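Long-range contact in putative iron-regulated protein A (Parabacteroides distasonis ATCC 8503, PDB 4ECG), which is a putative imelysin-like metalloendopeptidase of the iron-regulated protein A family that binds calcium ions: residues A[204-209]-A[217-222]. Numbering follows the deposited sequence.
Sequences VPSSYA and GSAYSI. With CA (calcium ion), chain C.
Tyr220 and Tyr208 cross obliquely, their ring planes turned 58° against each other. The meeting is lopsided: Tyr208 CD1 sits over the centre of the Tyr220 ring, 3.6 Å above its plane, while Tyr220 CD1 lies at the edge of the Tyr208 ring. The side chain of Tyr220 starts toward 204-209, chi1 of -52° putting CG anti to the carbonyl carbon, and tyrosine is long enough to carry a hydroxyl into the bend there. Tyr220 OH donates to Ser206 O at 2.6 Å; Ser206 O lies at the edge of the phenol, near its plane, whereas the donor is tilted 24° from the carbonyl plane. Pro205 meets this phenol tip to tip, its CD 3.3 Å from Tyr220 OH, and Val204 CG1 comes to 3.4 Å from the same Tyr220 OH. An alanine in place of Tyr220 would probably leave Ser206 O without this donor and open a gap beside the Tyr208 ring. Farther along, Ile222 crosses Tyr208 at about a right angle, its terminal methyl CD1 reaching to 3.6 Å from Tyr208 OH. Between Tyr220 and Ile222, in the type I' turn from Ala219 to Ile222, Ser221 O binds a calcium ion at 2.4 Å, with Gln227 as the other protein ligand. The contact joins the residues leading into helix 208-214 to the loop after it: Ser207 OG caps that helix at Glu210 N and also hydrogen-bonds Trp195 O, Tyr220 touches Ala211, and Tyr208 and Ile222 pack on helix 225-233.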
ATOM      1  N   VAL A 204       3.028 -17.173 -11.626  1.00 67.60           N
ATOM      2  CA  VAL A 204       2.434 -17.568 -10.351  1.00 64.29           C
ATOM      3  C   VAL A 204       1.770 -18.925 -10.518  1.00 66.71           C
ATOM      4  O   VAL A 204       0.545 -19.024 -10.642  1.00 64.08           O
ATOM      5  CB  VAL A 204       1.371 -16.552  -9.873  1.00 63.53           C
ATOM      6  CG1 VAL A 204       0.779 -17.028  -8.555  1.00 54.91           C
ATOM      7  CG2 VAL A 204       1.969 -15.149  -9.787  1.00 56.61           C
ATOM      8  N   PRO A 205       2.588 -19.990 -10.552  1.00 69.78           N
ATOM      9  CA  PRO A 205       2.025 -21.303 -10.812  1.00 69.24           C
ATOM     10  C   PRO A 205       1.262 -21.888  -9.654  1.00 65.34           C
ATOM     11  O   PRO A 205       0.229 -22.458  -9.862  1.00 64.19           O
ATOM     12  CB  PRO A 205       3.260 -22.168 -11.130  1.00 73.21           C
ATOM     13  CG  PRO A 205       4.434 -21.427 -10.559  1.00 72.16           C
ATOM     14  CD  PRO A 205       4.063 -19.979 -10.622  1.00 70.07           C
ATOM     15  N   SER A 206       1.798 -21.767  -8.452  1.00 67.69           N
ATOM     16  CA  SER A 206       1.265 -22.462  -7.269  1.00 64.99           C
ATOM     17  C   SER A 206       1.029 -21.464  -6.102  1.00 59.14           C
ATOM     18  O   SER A 206       1.316 -20.286  -6.192  1.00 56.32           O
ATOM     19  CB  SER A 206       2.210 -23.594  -6.864  1.00 63.46           C
ATOM     20  OG  SER A 206       3.488 -23.091  -6.500  1.00 64.82           O
ATOM     21  N   SER A 207       0.480 -21.946  -5.014  1.00 60.79           N
ATOM     22  CA  SER A 207       0.145 -21.075  -3.903  1.00 59.80           C
ATOM     23  C   SER A 207       1.372 -20.370  -3.323  1.00 56.53           C
ATOM     24  O   SER A 207       2.355 -21.006  -3.021  1.00 58.23           O
ATOM     25  CB  SER A 207      -0.545 -21.897  -2.817  1.00 60.13           C
ATOM     26  OG  SER A 207      -0.685 -21.142  -1.630  1.00 61.35           O
ATOM     27  N   TYR A 208       1.310 -19.054  -3.168  1.00 53.80           N
ATOM     28  CA  TYR A 208       2.456 -18.327  -2.636  1.00 51.47           C
ATOM     29  C   TYR A 208       2.474 -18.532  -1.164  1.00 52.76           C
ATOM     30  O   TYR A 208       3.546 -18.598  -0.600  1.00 53.76           O
ATOM     31  CB  TYR A 208       2.449 -16.820  -2.984  1.00 51.45           C
ATOM     32  CG  TYR A 208       3.808 -16.165  -2.767  1.00 50.40           C
ATOM     33  CD1 TYR A 208       4.794 -16.252  -3.722  1.00 47.92           C
ATOM     34  CD2 TYR A 208       4.101 -15.496  -1.567  1.00 50.33           C
ATOM     35  CE1 TYR A 208       6.044 -15.674  -3.502  1.00 49.51           C
ATOM     36  CE2 TYR A 208       5.345 -14.907  -1.332  1.00 49.20           C
ATOM     37  CZ  TYR A 208       6.326 -15.001  -2.305  1.00 50.90           C
ATOM     38  OH  TYR A 208       7.588 -14.432  -2.070  1.00 53.56           O
ATOM     39  N   ALA A 209       1.286 -18.633  -0.546  1.00 54.21           N
ATOM     40  CA  ALA A 209       1.198 -18.835   0.895  1.00 57.66           C
ATOM     41  C   ALA A 209       1.894 -20.136   1.266  1.00 56.56           C
ATOM     42  O   ALA A 209       2.611 -20.201   2.278  1.00 58.02           O
ATOM     43  CB  ALA A 209      -0.259 -18.851   1.393  1.00 54.60           C
ATOM     44  N   GLY A 217      12.525 -24.149  -0.942  1.00 63.70           N
ATOM     45  CA  GLY A 217      13.056 -23.951  -2.274  1.00 67.00           C
ATOM     46  C   GLY A 217      12.243 -24.597  -3.385  1.00 70.85           C
ATOM     47  O   GLY A 217      12.661 -24.621  -4.509  1.00 68.08           O
ATOM     48  N   SER A 218      11.066 -25.120  -3.092  1.00 75.89           N
ATOM     49  CA  SER A 218      10.282 -25.790  -4.133  1.00 77.04           C
ATOM     50  C   SER A 218       9.636 -24.791  -5.091  1.00 74.27           C
ATOM     51  O   SER A 218       9.402 -25.142  -6.254  1.00 72.32           O
ATOM     52  CB  SER A 218       9.209 -26.717  -3.521  1.00 81.51           C
ATOM     53  OG  SER A 218       8.310 -26.001  -2.676  1.00 82.79           O
ATOM     54  N   ALA A 219       9.328 -23.576  -4.610  1.00 65.92           N
ATOM     55  CA  ALA A 219       8.735 -22.520  -5.469  1.00 64.18           C
ATOM     56  C   ALA A 219       9.153 -21.092  -5.047  1.00 60.97           C
ATOM     57  O   ALA A 219       9.372 -20.795  -3.836  1.00 59.74           O
ATOM     58  CB  ALA A 219       7.203 -22.645  -5.511  1.00 60.60           C
ATOM     59  N   TYR A 220       9.278 -20.228  -6.057  1.00 55.89           N
ATOM     60  CA  TYR A 220       9.534 -18.796  -5.866  1.00 54.44           C
ATOM     61  C   TYR A 220      10.881 -18.442  -5.162  1.00 56.66           C
ATOM     62  O   TYR A 220      11.061 -17.334  -4.669  1.00 50.89           O
ATOM     63  CB  TYR A 220       8.343 -18.155  -5.129  1.00 55.57           C
ATOM     64  CG  TYR A 220       6.974 -18.433  -5.760  1.00 56.69           C
ATOM     65  CD1 TYR A 220       6.569 -17.774  -6.905  1.00 56.87           C
ATOM     66  CD2 TYR A 220       6.102 -19.349  -5.210  1.00 57.25           C
ATOM     67  CE1 TYR A 220       5.335 -18.024  -7.498  1.00 55.13           C
ATOM     68  CE2 TYR A 220       4.859 -19.597  -5.776  1.00 58.19           C
ATOM     69  CZ  TYR A 220       4.482 -18.926  -6.938  1.00 58.05           C
ATOM     70  OH  TYR A 220       3.237 -19.142  -7.523  1.00 56.29           O
ATOM     71  N   SER A 221      11.832 -19.376  -5.119  1.00 59.21           N
ATOM     72  CA  SER A 221      13.170 -19.085  -4.580  1.00 65.22           C
ATOM     73  C   SER A 221      13.144 -18.715  -3.092  1.00 61.34           C
ATOM     74  O   SER A 221      13.992 -17.958  -2.622  1.00 57.11           O
ATOM     75  CB  SER A 221      13.867 -17.950  -5.391  1.00 66.89           C
ATOM     76  OG  SER A 221      14.096 -18.355  -6.711  1.00 66.17           O
ATOM     77  N   ILE A 222      12.169 -19.242  -2.356  1.00 62.26           N
ATOM     78  CA  ILE A 222      12.178 -19.101  -0.907  1.00 59.99           C
ATOM     79  C   ILE A 222      12.823 -20.374  -0.408  1.00 57.95           C
ATOM     80  O   ILE A 222      12.171 -21.406  -0.371  1.00 59.01           O
ATOM     81  CB  ILE A 222      10.776 -18.934  -0.302  1.00 57.02           C
ATOM     82  CG1 ILE A 222      10.024 -17.836  -1.069  1.00 54.02           C
ATOM     83  CG2 ILE A 222      10.944 -18.679   1.208  1.00 51.82           C
ATOM     84  CD1 ILE A 222       8.593 -17.613  -0.627  1.00 52.35           C
TER
HETATM   85 CA    CA C 501      15.872 -16.665  -2.080  1.00 55.07          CA
HETATM   86  O   HOH W   1      16.589 -18.682  -3.574  1.00 50.37           O
HETATM   87  O   HOH W   2      18.161 -16.432  -2.458  1.00 50.89           O
HETATM   88  O   HOH W   3      15.702 -15.234  -4.043  1.00 56.95           O
HETATM   89  O   HOH W   4      16.666 -14.988  -0.643  1.00 46.71           O
HETATM   90  O   HOH W   5      13.751 -15.371  -1.149  1.00 47.68           O